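Local coordinates for probable protein phosphatase 2C 50 (Oryza sativa subsp. japonica, PDB 5ZCG) that probably removes phosphate from phosphoserine and phosphothreonine of target proteins, as a magnesium-dependent phosphatase of the PP2C family, at residues A[17-22]-A[68-73]; A[145-150]-A[162-167]; A[179-184]-A[213-218]; A[247-252]-A[309-314]; A[295-300]-A[313-318]. The protein carries 5 engineered substitutions. All coordinates share one frame; numbering follows the deposited sequence.

Contact 1: residues A[17-22]-A[68-73]; sequences EDASAA and VANYCR
Ala19, Arg73 and Ala69 carry the meeting of strand residues 18-22 with helix 68-73, whose axes run parallel 7.4 Å apart. The Ala19 methyl points at the helix, with CB 3.9 Å from Ala69 CB and 3.5 Å from the carbonyl Ala69 O. Such small side chains let helix and strand lie close. Arg73 leaves the helix with CG anti to the backbone N (chi1 167°), which sends CG and CD across the strand, beside Ser20 O. Its CG lies 3.1 Å from Ser20 O, and the bend at chi3 then turns the guanidinium back over Asn70 CA. Water bridges complete the seam. One water donates to both Asp18 O and Asn70 OD1; the other, in the guanidinium plane, accepts from Ser20 N and from Arg73 NH1, the latter at 3.0 Å. An alanine in place of Arg73 would probably leave the water on Ser20 N without its second donor and open a gap beside Ser20 O. In the PP2C alpha/beta sandwich, helix 67-91 here packs on the sheet in which backbone bonds from Ala19 to Phe60 and Ala21 to Gly58 pair strands 18-28 and 53-63; Ser20 touches Cys6 of strand 3-9, and Tyr71 reaches helix 99-118.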
# COMPACT_ATOMS: atom_id res chain seq x y z
N GLU A 17 11.17 0.85 -2.39
CA GLU A 17 10.09 0.26 -1.61
C GLU A 17 9.27 -0.75 -2.39
O GLU A 17 8.28 -1.27 -1.87
CB GLU A 17 9.16 1.36 -1.06
CG GLU A 17 9.90 2.37 -0.19
CD GLU A 17 9.01 3.50 0.27
OE1 GLU A 17 9.37 4.17 1.27
OE2 GLU A 17 7.95 3.73 -0.35
N ASP A 18 9.65 -1.03 -3.64
CA ASP A 18 9.11 -2.17 -4.36
C ASP A 18 9.80 -3.44 -3.89
O ASP A 18 10.99 -3.43 -3.54
CB ASP A 18 9.34 -2.01 -5.87
CG ASP A 18 8.26 -1.21 -6.57
OD1 ASP A 18 7.44 -0.55 -5.90
OD2 ASP A 18 8.24 -1.23 -7.82
N ALA A 19 9.04 -4.54 -3.87
CA ALA A 19 9.59 -5.86 -3.62
C ALA A 19 8.98 -6.83 -4.62
O ALA A 19 7.94 -6.56 -5.23
CB ALA A 19 9.31 -6.34 -2.19
N SER A 20 9.64 -7.98 -4.79
CA SER A 20 9.15 -8.97 -5.73
C SER A 20 9.50 -10.36 -5.22
O SER A 20 10.40 -10.54 -4.40
CB SER A 20 9.73 -8.73 -7.13
OG SER A 20 11.12 -9.04 -7.16
N ALA A 21 8.77 -11.34 -5.73
CA ALA A 21 8.97 -12.74 -5.36
C ALA A 21 8.82 -13.62 -6.59
O ALA A 21 7.95 -13.37 -7.43
CB ALA A 21 7.98 -13.18 -4.28
N ALA A 22 9.66 -14.64 -6.68
CA ALA A 22 9.57 -15.66 -7.72
C ALA A 22 9.99 -16.98 -7.08
O ALA A 22 11.18 -17.19 -6.82
CB ALA A 22 10.44 -15.32 -8.92
N VAL A 68 6.32 -3.52 4.67
CA VAL A 68 5.18 -4.38 4.35
C VAL A 68 5.38 -5.06 3.00
O VAL A 68 5.03 -6.23 2.83
CB VAL A 68 3.87 -3.57 4.41
CG1 VAL A 68 2.68 -4.43 3.97
CG2 VAL A 68 3.64 -3.04 5.81
N ALA A 69 5.97 -4.36 2.02
CA ALA A 69 6.28 -5.01 0.75
C ALA A 69 7.26 -6.17 0.94
O ALA A 69 7.09 -7.24 0.35
CB ALA A 69 6.84 -3.98 -0.23
N ASN A 70 8.28 -5.97 1.78
CA ASN A 70 9.24 -7.04 2.05
C ASN A 70 8.59 -8.18 2.82
O ASN A 70 8.88 -9.36 2.55
CB ASN A 70 10.43 -6.49 2.83
CG ASN A 70 11.32 -5.61 1.98
OD1 ASN A 70 11.25 -5.64 0.76
ND2 ASN A 70 12.15 -4.81 2.63
N TYR A 71 7.72 -7.85 3.78
CA TYR A 71 7.01 -8.90 4.50
C TYR A 71 6.14 -9.71 3.55
O TYR A 71 6.05 -10.94 3.68
CB TYR A 71 6.16 -8.29 5.61
CG TYR A 71 5.63 -9.34 6.56
CD1 TYR A 71 6.42 -9.83 7.60
CD2 TYR A 71 4.35 -9.85 6.42
CE1 TYR A 71 5.95 -10.79 8.45
CE2 TYR A 71 3.86 -10.82 7.28
CZ TYR A 71 4.67 -11.28 8.29
OH TYR A 71 4.19 -12.25 9.15
N CYS A 72 5.51 -9.05 2.57
CA CYS A 72 4.71 -9.79 1.60
C CYS A 72 5.59 -10.71 0.77
O CYS A 72 5.28 -11.90 0.60
CB CYS A 72 3.95 -8.82 0.70
SG CYS A 72 2.55 -8.01 1.50
N ARG A 73 6.73 -10.19 0.30
CA ARG A 73 7.69 -11.00 -0.46
C ARG A 73 8.09 -12.25 0.31
O ARG A 73 8.26 -13.32 -0.28
CB ARG A 73 8.93 -10.17 -0.81
CG ARG A 73 10.10 -11.01 -1.32
CD ARG A 73 11.40 -10.22 -1.39
NE ARG A 73 11.96 -9.95 -0.06
CZ ARG A 73 12.57 -8.82 0.28
NH1 ARG A 73 12.71 -7.84 -0.60
NH2 ARG A 73 13.04 -8.67 1.51
O HOH W 1 12.55 -4.13 -1.07
O HOH W 2 12.46 -7.88 -3.56

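Contact 2: residues A[145-150]-A[162-167]; sequences TAVVAL and GDSRIV
Thr145 OG1 and Ser164 OG meet tip to tip at 2.6 Å, a short buried hydrogen bond in which either hydroxyl could be the donor. Thr145 OG1 sits between its own backbone N and carbonyl carbon (chi1 79°) and is also hydrogen-bonded to the backbone N of Asp61, a magnesium ligand, so the threonine belongs to the second shell of the metal site. Its CG2 methyl is crossed at about a right angle by Asp163, whose OD1 lies 3.6 Å from Thr145 CG2 while OD2 forms a salt bridge with Lys182.

The rest is apolar. Val147 divides its branches: CG1 rests on Ser164 CB, and CG2 meets Ile166 CG2 at 3.6 Å. The extended Ile166 (chi1 173°) carries CD1 further along, to within 3.6 Å of Ala149 CB. Backbone shape matters at Gly162, where a side chain would collide with Thr145 CB and would also be jammed against the preceding carbonyl.

No backbone hydrogen bond joins the two segments; their strand axes stand 7.2 Å apart at 32°, as befits the facing sheets of the PP2C beta-sandwich. Strand 143-151 is paired with 53-63 and 155-161 in one sheet and backed by helix 99-118, and strand 165-170 lies between 241-247 and 173-176 in the other.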
# COMPACT_ATOMS: atom_id res chain seq x y z
N THR A 145 0.90 -2.88 -2.14
CA THR A 145 0.09 -3.65 -3.06
C THR A 145 0.56 -5.09 -3.06
O THR A 145 1.61 -5.43 -2.51
CB THR A 145 0.16 -3.09 -4.48
OG1 THR A 145 1.38 -3.54 -5.10
CG2 THR A 145 0.14 -1.58 -4.45
N ALA A 146 -0.23 -5.95 -3.68
CA ALA A 146 0.13 -7.35 -3.83
C ALA A 146 -0.55 -7.84 -5.10
O ALA A 146 -1.78 -7.98 -5.12
CB ALA A 146 -0.30 -8.17 -2.62
N VAL A 147 0.22 -8.09 -6.15
CA VAL A 147 -0.30 -8.75 -7.34
C VAL A 147 0.48 -10.04 -7.49
O VAL A 147 1.71 -10.02 -7.60
CB VAL A 147 -0.22 -7.85 -8.59
CG1 VAL A 147 1.20 -7.38 -8.88
CG2 VAL A 147 -0.82 -8.56 -9.80
N VAL A 148 -0.23 -11.17 -7.42
CA VAL A 148 0.44 -12.46 -7.46
C VAL A 148 -0.20 -13.32 -8.54
O VAL A 148 -1.40 -13.22 -8.83
CB VAL A 148 0.41 -13.19 -6.09
CG1 VAL A 148 0.79 -12.23 -4.96
CG2 VAL A 148 -0.93 -13.84 -5.83
N ALA A 149 0.63 -14.15 -9.15
CA ALA A 149 0.24 -15.08 -10.19
C ALA A 149 0.77 -16.46 -9.82
O ALA A 149 1.99 -16.65 -9.72
CB ALA A 149 0.76 -14.64 -11.56
N LEU A 150 -0.14 -17.39 -9.59
CA LEU A 150 0.19 -18.80 -9.50
C LEU A 150 0.19 -19.36 -10.91
O LEU A 150 -0.78 -19.19 -11.65
CB LEU A 150 -0.83 -19.52 -8.62
CG LEU A 150 -0.76 -21.03 -8.47
CD1 LEU A 150 -1.26 -21.42 -7.08
CD2 LEU A 150 -1.57 -21.73 -9.55
N GLY A 162 -4.70 -3.88 -4.88
CA GLY A 162 -4.01 -2.61 -5.04
C GLY A 162 -3.95 -2.13 -6.48
O GLY A 162 -4.76 -2.56 -7.31
N ASP A 163 -3.01 -1.23 -6.79
CA ASP A 163 -2.91 -0.67 -8.14
C ASP A 163 -1.69 -1.16 -8.90
O ASP A 163 -1.33 -0.56 -9.92
CB ASP A 163 -2.94 0.86 -8.10
CG ASP A 163 -1.82 1.46 -7.28
OD1 ASP A 163 -0.84 0.75 -6.96
OD2 ASP A 163 -1.92 2.66 -6.94
N SER A 164 -1.02 -2.21 -8.43
CA SER A 164 -0.15 -2.93 -9.32
C SER A 164 -1.01 -3.75 -10.28
O SER A 164 -2.23 -3.90 -10.09
CB SER A 164 0.81 -3.83 -8.54
OG SER A 164 1.66 -3.07 -7.69
N ARG A 165 -0.39 -4.28 -11.33
CA ARG A 165 -1.18 -4.90 -12.39
C ARG A 165 -0.40 -6.06 -13.01
O ARG A 165 0.83 -6.04 -13.10
CB ARG A 165 -1.57 -3.87 -13.45
CG ARG A 165 -2.56 -4.35 -14.48
CD ARG A 165 -2.68 -3.33 -15.60
NE ARG A 165 -3.05 -2.01 -15.07
CZ ARG A 165 -2.84 -0.87 -15.71
NH1 ARG A 165 -2.26 -0.87 -16.90
NH2 ARG A 165 -3.22 0.28 -15.16
N ILE A 166 -1.15 -7.08 -13.44
CA ILE A 166 -0.61 -8.17 -14.24
C ILE A 166 -1.37 -8.22 -15.55
O ILE A 166 -2.60 -8.08 -15.58
CB ILE A 166 -0.68 -9.52 -13.50
CG1 ILE A 166 -0.27 -10.65 -14.45
CG2 ILE A 166 -2.08 -9.76 -12.97
CD1 ILE A 166 -0.10 -11.98 -13.79
N VAL A 167 -0.63 -8.39 -16.64
CA VAL A 167 -1.20 -8.45 -17.98
C VAL A 167 -0.70 -9.72 -18.65
O VAL A 167 0.45 -10.12 -18.47
CB VAL A 167 -0.84 -7.20 -18.81
CG1 VAL A 167 -1.47 -7.27 -20.20
CG2 VAL A 167 -1.29 -5.94 -18.09

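Contact 3: residues A[179-184]-A[213-218]; sequences IDHKPD and MSRSIG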
# COMPACT_ATOMS: atom_id res chain seq x y z
N ILE A 179 -7.85 -5.74 -12.36
CA ILE A 179 -8.38 -4.39 -12.49
C ILE A 179 -7.89 -3.58 -11.30
O ILE A 179 -8.13 -3.96 -10.15
CB ILE A 179 -9.91 -4.39 -12.58
CG1 ILE A 179 -10.38 -5.32 -13.70
CG2 ILE A 179 -10.43 -2.98 -12.84
CD1 ILE A 179 -11.19 -6.50 -13.21
N ASP A 180 -7.23 -2.46 -11.59
CA ASP A 180 -6.65 -1.62 -10.55
C ASP A 180 -7.71 -1.22 -9.53
O ASP A 180 -8.83 -0.84 -9.89
CB ASP A 180 -6.03 -0.36 -11.16
CG ASP A 180 -4.88 -0.68 -12.10
OD1 ASP A 180 -4.62 -1.88 -12.36
OD2 ASP A 180 -4.23 0.28 -12.58
N HIS A 181 -7.35 -1.30 -8.25
CA HIS A 181 -8.23 -0.85 -7.18
C HIS A 181 -7.99 0.64 -6.96
O HIS A 181 -7.28 1.07 -6.05
CB HIS A 181 -8.01 -1.67 -5.91
CG HIS A 181 -8.44 -3.09 -6.04
ND1 HIS A 181 -7.61 -4.15 -5.75
CD2 HIS A 181 -9.61 -3.63 -6.46
CE1 HIS A 181 -8.26 -5.29 -5.96
NE2 HIS A 181 -9.47 -5.00 -6.40
N LYS A 182 -8.61 1.43 -7.82
CA LYS A 182 -8.59 2.89 -7.73
C LYS A 182 -9.82 3.38 -6.97
O LYS A 182 -10.92 2.84 -7.16
CB LYS A 182 -8.55 3.53 -9.11
CG LYS A 182 -7.19 3.47 -9.78
CD LYS A 182 -6.07 3.73 -8.78
CE LYS A 182 -4.88 4.40 -9.44
NZ LYS A 182 -3.83 4.78 -8.45
N PRO A 183 -9.67 4.39 -6.11
CA PRO A 183 -10.81 4.82 -5.28
C PRO A 183 -11.99 5.33 -6.08
O PRO A 183 -13.13 5.25 -5.60
CB PRO A 183 -10.20 5.92 -4.41
CG PRO A 183 -8.73 5.65 -4.41
CD PRO A 183 -8.42 5.09 -5.76
N ASP A 184 -11.77 5.87 -7.29
CA ASP A 184 -12.88 6.36 -8.10
C ASP A 184 -13.56 5.27 -8.91
O ASP A 184 -14.54 5.57 -9.60
CB ASP A 184 -12.40 7.48 -9.03
CG ASP A 184 -11.34 7.01 -10.00
OD1 ASP A 184 -10.38 6.35 -9.56
OD2 ASP A 184 -11.46 7.33 -11.20
N MET A 213 -5.24 4.38 -3.59
CA MET A 213 -5.70 3.03 -3.83
C MET A 213 -6.75 2.67 -2.78
O MET A 213 -6.69 3.14 -1.64
CB MET A 213 -4.56 2.01 -3.77
CG MET A 213 -3.91 1.88 -2.40
SD MET A 213 -2.56 0.69 -2.44
CE MET A 213 -2.15 0.80 -4.15
N SER A 214 -7.72 1.86 -3.19
CA SER A 214 -8.82 1.48 -2.31
C SER A 214 -8.58 0.15 -1.60
O SER A 214 -9.33 -0.19 -0.68
CB SER A 214 -10.13 1.40 -3.11
OG SER A 214 -9.95 0.70 -4.32
N ARG A 215 -7.56 -0.61 -2.00
CA ARG A 215 -7.22 -1.87 -1.36
C ARG A 215 -5.71 -1.97 -1.25
O ARG A 215 -4.98 -1.51 -2.14
CB ARG A 215 -7.77 -3.08 -2.14
CG ARG A 215 -9.24 -2.97 -2.49
CD ARG A 215 -9.88 -4.32 -2.70
NE ARG A 215 -11.19 -4.17 -3.31
CZ ARG A 215 -11.94 -5.18 -3.73
NH1 ARG A 215 -11.50 -6.43 -3.62
NH2 ARG A 215 -13.13 -4.95 -4.28
N SER A 216 -5.25 -2.58 -0.17
CA SER A 216 -3.83 -2.82 0.06
C SER A 216 -3.69 -3.79 1.23
O SER A 216 -4.67 -4.13 1.90
CB SER A 216 -3.07 -1.52 0.35
OG SER A 216 -2.96 -1.31 1.74
N ILE A 217 -2.46 -4.24 1.45
CA ILE A 217 -2.08 -4.97 2.65
C ILE A 217 -1.41 -3.98 3.60
O ILE A 217 -0.51 -3.24 3.19
CB ILE A 217 -1.13 -6.14 2.32
CG1 ILE A 217 -1.84 -7.16 1.42
CG2 ILE A 217 -0.61 -6.79 3.60
CD1 ILE A 217 -1.08 -8.45 1.25
N GLY A 218 -1.86 -3.96 4.85
CA GLY A 218 -1.34 -3.00 5.80
C GLY A 218 -2.26 -1.80 5.90
O GLY A 218 -3.48 -1.95 5.76
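His181 O is gripped from the segment 213-218 by two donors, the backbone Ser214 N at 3.0 Å and, more weakly, the CA-H of Met213, with Met213 CA at 3.4 Å. His181 is the centre of an inverse gamma turn, in a loop of the PP2C fold that leads from strand 173-176 to helix 186-194, and the turn offers its carbonyl to the loop running into strand 217-218. The Ser214 N-H points almost straight at His181 O (166°), though it stands above the carbonyl plane.

The largest share of buried surface comes from the imidazole and Arg215. Arg215 CG lies beside the backbone N, anti to the carbonyl carbon (chi1 -50°), and the chain runs extended from CG to NE across the ring. Arg215 CD hangs over the ring centre of His181 in a CH-pi contact, 3.6 Å from the centroid. Beyond it the guanidinium lies flat on the same imidazole, planes 7° apart and centres offset at 4.2 Å, with Arg215 NE 3.6 Å from His181 CD2.

Several outside bonds fix both planes. His181 ND1 accepts from Gly162 N, NE2 bonds to Glu231, and Arg215 is held by a salt bridge from NE to Glu188 and by Lys229 O at NH1. Glu188 also takes Ser214 OG, so one carboxylate positions two residues of the contact.

Past the turn, Pro183 CG abuts Met213 N at 3.8 Å. On the ring face opposite Arg215, the carbonyl Ile179 O stands 4.0 Å above the His181 plane, over its centre.

Contact 4: residues A[247-252]-A[309-314]; sequences ASDGLW and SEDNIT. With MG (magnesium ion), chain E.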
# COMPACT_ATOMS: atom_id res chain seq x y z
N ALA A 247 3.83 -6.04 -12.80
CA ALA A 247 4.63 -4.84 -12.57
C ALA A 247 3.90 -3.90 -11.63
O ALA A 247 2.66 -3.84 -11.61
CB ALA A 247 4.97 -4.12 -13.88
N SER A 248 4.68 -3.14 -10.87
CA SER A 248 4.14 -2.05 -10.07
C SER A 248 3.75 -0.90 -10.98
O SER A 248 4.07 -0.87 -12.17
CB SER A 248 5.16 -1.59 -9.04
OG SER A 248 6.37 -1.19 -9.66
N ASP A 249 3.03 0.07 -10.41
CA ASP A 249 2.58 1.21 -11.21
C ASP A 249 3.74 2.03 -11.76
O ASP A 249 3.51 2.88 -12.63
CB ASP A 249 1.63 2.09 -10.40
CG ASP A 249 2.26 2.63 -9.12
OD1 ASP A 249 3.42 2.28 -8.81
OD2 ASP A 249 1.59 3.41 -8.41
N GLY A 250 4.96 1.81 -11.28
CA GLY A 250 6.12 2.44 -11.90
C GLY A 250 6.23 2.15 -13.38
O GLY A 250 6.79 2.95 -14.14
N LEU A 251 5.72 1.00 -13.82
CA LEU A 251 5.62 0.70 -15.25
C LEU A 251 4.32 1.24 -15.83
O LEU A 251 4.34 2.04 -16.77
CB LEU A 251 5.73 -0.81 -15.49
CG LEU A 251 5.58 -1.25 -16.95
CD1 LEU A 251 6.63 -0.57 -17.82
CD2 LEU A 251 5.67 -2.77 -17.09
N TRP A 252 3.18 0.84 -15.25
CA TRP A 252 1.87 1.09 -15.85
C TRP A 252 1.48 2.56 -15.85
O TRP A 252 0.59 2.94 -16.61
CB TRP A 252 0.80 0.27 -15.13
CG TRP A 252 1.12 -1.20 -15.02
CD1 TRP A 252 1.29 -1.91 -13.87
CD2 TRP A 252 1.31 -2.12 -16.10
NE1 TRP A 252 1.57 -3.23 -14.16
CE2 TRP A 252 1.59 -3.38 -15.53
CE3 TRP A 252 1.27 -2.01 -17.49
CZ2 TRP A 252 1.83 -4.52 -16.30
CZ3 TRP A 252 1.50 -3.14 -18.26
CH2 TRP A 252 1.79 -4.37 -17.66
N SER A 309 9.03 7.99 -15.79
CA SER A 309 8.45 7.47 -14.56
C SER A 309 9.23 7.95 -13.35
O SER A 309 10.46 7.83 -13.30
CB SER A 309 8.41 5.94 -14.59
OG SER A 309 7.97 5.42 -13.34
N GLU A 310 8.51 8.51 -12.37
CA GLU A 310 9.11 9.01 -11.14
C GLU A 310 9.36 7.92 -10.11
O GLU A 310 10.20 8.12 -9.21
CB GLU A 310 8.18 10.07 -10.51
CG GLU A 310 8.22 11.46 -11.13
CD GLU A 310 9.62 12.01 -11.34
OE1 GLU A 310 10.44 11.95 -10.39
OE2 GLU A 310 9.90 12.52 -12.44
N ASP A 311 8.67 6.80 -10.20
CA ASP A 311 8.54 5.86 -9.10
C ASP A 311 9.57 4.73 -9.16
O ASP A 311 10.33 4.58 -10.13
CB ASP A 311 7.13 5.26 -9.10
CG ASP A 311 6.68 4.82 -7.74
OD1 ASP A 311 7.51 4.71 -6.81
OD2 ASP A 311 5.47 4.56 -7.60
N ASN A 312 9.59 3.93 -8.10
CA ASN A 312 10.21 2.62 -8.18
C ASN A 312 9.55 1.85 -9.32
O ASN A 312 8.36 2.00 -9.59
CB ASN A 312 10.04 1.84 -6.87
CG ASN A 312 10.52 2.60 -5.65
OD1 ASN A 312 10.08 2.33 -4.53
ND2 ASN A 312 11.44 3.54 -5.85
N ILE A 313 10.34 1.02 -10.00
CA ILE A 313 9.86 0.22 -11.11
C ILE A 313 10.25 -1.22 -10.86
O ILE A 313 11.43 -1.51 -10.63
CB ILE A 313 10.42 0.71 -12.46
CG1 ILE A 313 10.13 2.20 -12.68
CG2 ILE A 313 9.83 -0.12 -13.60
CD1 ILE A 313 11.05 2.86 -13.71
N THR A 314 9.28 -2.12 -10.90
CA THR A 314 9.54 -3.55 -10.75
C THR A 314 8.73 -4.28 -11.81
O THR A 314 7.53 -4.05 -11.94
CB THR A 314 9.19 -4.04 -9.35
OG1 THR A 314 10.13 -3.48 -8.42
CG2 THR A 314 9.28 -5.56 -9.27
MG MG E . 4.65 2.61 -7.19
O HOH W 3 3.31 3.77 -6.47
O HOH W 4 6.18 1.36 -7.94
O HOH W 5 5.63 3.31 -5.52
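Asp249 and Asp311 approach each other at about a right angle, their carboxylate planes 57° apart, and share one magnesium ion of the metal centre at the PP2C active site. Asp249 OD1 binds at 2.1 Å and Asp311 OD2 at 2.2 Å; three waters and Asp61 complete six ligands. These two oxygens come within 3.3 Å of each other, a closeness between like charges that the metal presumably pays for. Asp249 CG stands between its backbone N and carbonyl carbon (chi1 58°), which turns the carboxylate toward the ion from the start of helix 249-252. The second oxygen, Asp249 OD2, accepts from one of the metal's waters, and Asp311 OD1 accepts from Asn312 N on the anti side, above the carboxylate plane; both bonds help fix the rotation of their carboxylates.

On the side away from the metal, Ser309 OG reaches over to the helix and donates to a lone pair of Gly250 O at 2.9 Å, in the carbonyl plane. It also accepts a weak bond from Asp311 N. An alanine in place of Ser309 would probably leave Gly250 O without this donor and the loop carrying Asp311 freer to shift.

Ser248, the helix N-cap, is tied to the strand by Ser248 N to Thr314 O at 3.2 Å, and its hydroxyl bonds to Asp18. Gly250 lies so near the loop that a side chain here would strike Asn312 O: Gly250 CA sits 3.2 Å from Asn312 O, its C-H directed at that oxygen with an angle of 152°.

Contact 5: residues A[295-300]-A[313-318]; sequences AAADYL and ITVIVV
Helix-on-sheet packing at the outer layer of the PP2C sandwich brings Ala296, Ala297 and Leu300 of helix 291-306 against Val315 and Val317 of strand 313-319. Helix and strand run roughly antiparallel (149°), with axes 7.4 Å apart at closest approach.

Ala297 is at the middle. Its methyl is directed at the strand backbone and rests on a carbonyl, CB lying 3.7 Å from Val315 O and 3.8 Å from Val317 CG2. Val317 spreads its two branches over successive residues of the helix: CG2, beside its backbone N, touches Ala297 CA at 3.7 Å, and CG1 faces Ala296 CB at 4.1 Å. Leu300, one turn on from Ala296, lies against both valines. Its CG stands anti to the carbonyl carbon (chi1 -80°), and the chain crosses both valines at about right angles. Leu300 CD1 thus lies 3.8 Å from Val315 CG1 and 4.1 Å from Val317 CG2.

The strand's alternate residues face the other way: Ile316 packs on Phe57 and Val59 of strand 53-63, inside the sandwich. Strand 313-319 is hydrogen-bonded to strand 3-9 and strand 241-247, and Leu300 also touches Val263 of helix 257-274.

Across the two segments there is no hydrogen bond and no charge. The hold is van der Waals contact, mostly between methyl groups, with one methyl on a backbone carbonyl, so it depends on shape and the burial of apolar surface.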
# COMPACT_ATOMS: atom_id res chain seq x y z
N ALA A 295 16.03 -10.12 -20.20
CA ALA A 295 16.23 -9.00 -21.11
C ALA A 295 14.91 -8.28 -21.38
O ALA A 295 14.89 -7.04 -21.49
CB ALA A 295 16.86 -9.49 -22.42
N ALA A 296 13.81 -9.02 -21.47
CA ALA A 296 12.51 -8.38 -21.65
C ALA A 296 12.16 -7.51 -20.44
O ALA A 296 11.70 -6.37 -20.60
CB ALA A 296 11.43 -9.45 -21.87
N ALA A 297 12.37 -8.03 -19.23
CA ALA A 297 12.06 -7.26 -18.03
C ALA A 297 12.97 -6.04 -17.91
O ALA A 297 12.52 -4.95 -17.53
CB ALA A 297 12.17 -8.15 -16.80
N ASP A 298 14.26 -6.20 -18.23
CA ASP A 298 15.19 -5.07 -18.21
C ASP A 298 14.78 -4.01 -19.21
O ASP A 298 14.85 -2.81 -18.92
CB ASP A 298 16.61 -5.56 -18.51
CG ASP A 298 17.32 -6.09 -17.27
OD1 ASP A 298 17.18 -5.47 -16.20
OD2 ASP A 298 18.01 -7.12 -17.39
N TYR A 299 14.36 -4.42 -20.41
CA TYR A 299 13.91 -3.46 -21.41
C TYR A 299 12.67 -2.71 -20.94
O TYR A 299 12.57 -1.50 -21.14
CB TYR A 299 13.64 -4.18 -22.73
CG TYR A 299 13.67 -3.28 -23.95
CD1 TYR A 299 12.60 -2.46 -24.25
CD2 TYR A 299 14.78 -3.27 -24.80
CE1 TYR A 299 12.62 -1.64 -25.36
CE2 TYR A 299 14.80 -2.45 -25.91
CZ TYR A 299 13.72 -1.64 -26.19
OH TYR A 299 13.73 -0.82 -27.29
N LEU A 300 11.71 -3.41 -20.32
CA LEU A 300 10.51 -2.72 -19.83
C LEU A 300 10.86 -1.73 -18.72
O LEU A 300 10.36 -0.60 -18.70
CB LEU A 300 9.48 -3.73 -19.34
CG LEU A 300 8.65 -4.39 -20.46
CD1 LEU A 300 7.77 -5.51 -19.92
CD2 LEU A 300 7.82 -3.36 -21.23
N ILE A 313 10.34 1.02 -10.00
CA ILE A 313 9.86 0.22 -11.11
C ILE A 313 10.25 -1.22 -10.86
O ILE A 313 11.43 -1.51 -10.63
CB ILE A 313 10.42 0.71 -12.46
CG1 ILE A 313 10.13 2.20 -12.68
CG2 ILE A 313 9.83 -0.12 -13.60
CD1 ILE A 313 11.05 2.86 -13.71
N THR A 314 9.28 -2.12 -10.90
CA THR A 314 9.54 -3.55 -10.75
C THR A 314 8.73 -4.28 -11.81
O THR A 314 7.53 -4.05 -11.94
CB THR A 314 9.19 -4.04 -9.35
OG1 THR A 314 10.13 -3.48 -8.42
CG2 THR A 314 9.28 -5.56 -9.27
N VAL A 315 9.41 -5.14 -12.57
CA VAL A 315 8.81 -5.86 -13.68
C VAL A 315 9.25 -7.31 -13.61
O VAL A 315 10.45 -7.60 -13.57
CB VAL A 315 9.22 -5.24 -15.04
CG1 VAL A 315 8.51 -5.96 -16.18
CG2 VAL A 315 8.93 -3.73 -15.08
N ILE A 316 8.29 -8.22 -13.61
CA ILE A 316 8.53 -9.64 -13.81
C ILE A 316 7.90 -10.03 -15.13
O ILE A 316 6.72 -9.73 -15.38
CB ILE A 316 7.95 -10.50 -12.66
CG1 ILE A 316 8.57 -10.13 -11.32
CG2 ILE A 316 8.19 -11.97 -12.97
CD1 ILE A 316 7.99 -10.92 -10.15
N VAL A 317 8.68 -10.70 -15.97
CA VAL A 317 8.18 -11.25 -17.23
C VAL A 317 8.32 -12.76 -17.13
O VAL A 317 9.41 -13.28 -16.88
CB VAL A 317 8.94 -10.69 -18.44
CG1 VAL A 317 8.38 -11.28 -19.74
CG2 VAL A 317 8.86 -9.17 -18.44
N VAL A 318 7.21 -13.47 -17.33
CA VAL A 318 7.19 -14.93 -17.30
C VAL A 318 6.89 -15.43 -18.71
O VAL A 318 5.80 -15.19 -19.24
CB VAL A 318 6.16 -15.47 -16.30
CG1 VAL A 318 6.12 -17.00 -16.34
CG2 VAL A 318 6.48 -14.99 -14.89

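Overall arrangement
Contact 2 lies deepest, its centre about 3 Å from that of the chain, where the two sheets face each other through methyls and one pair of hydroxyls. Contacts 4 and 5 share strand 313-319: contact 4 takes its first residues for polar ties and the loop just before it for a metal ligand, while contact 5 has only apolar side chains farther along. Contact 1, partly buried and bridged by water, reaches contact 4 through Asp18 and packs on Ile217 of contact 3. Contact 3 is bound to contact 2 by the salt bridge of Arg165 with Asp180; its stacked ring and guanidinium have no counterpart in the others. Contacts 3 and 5 lie farthest apart, their centres about 23 Å from each other.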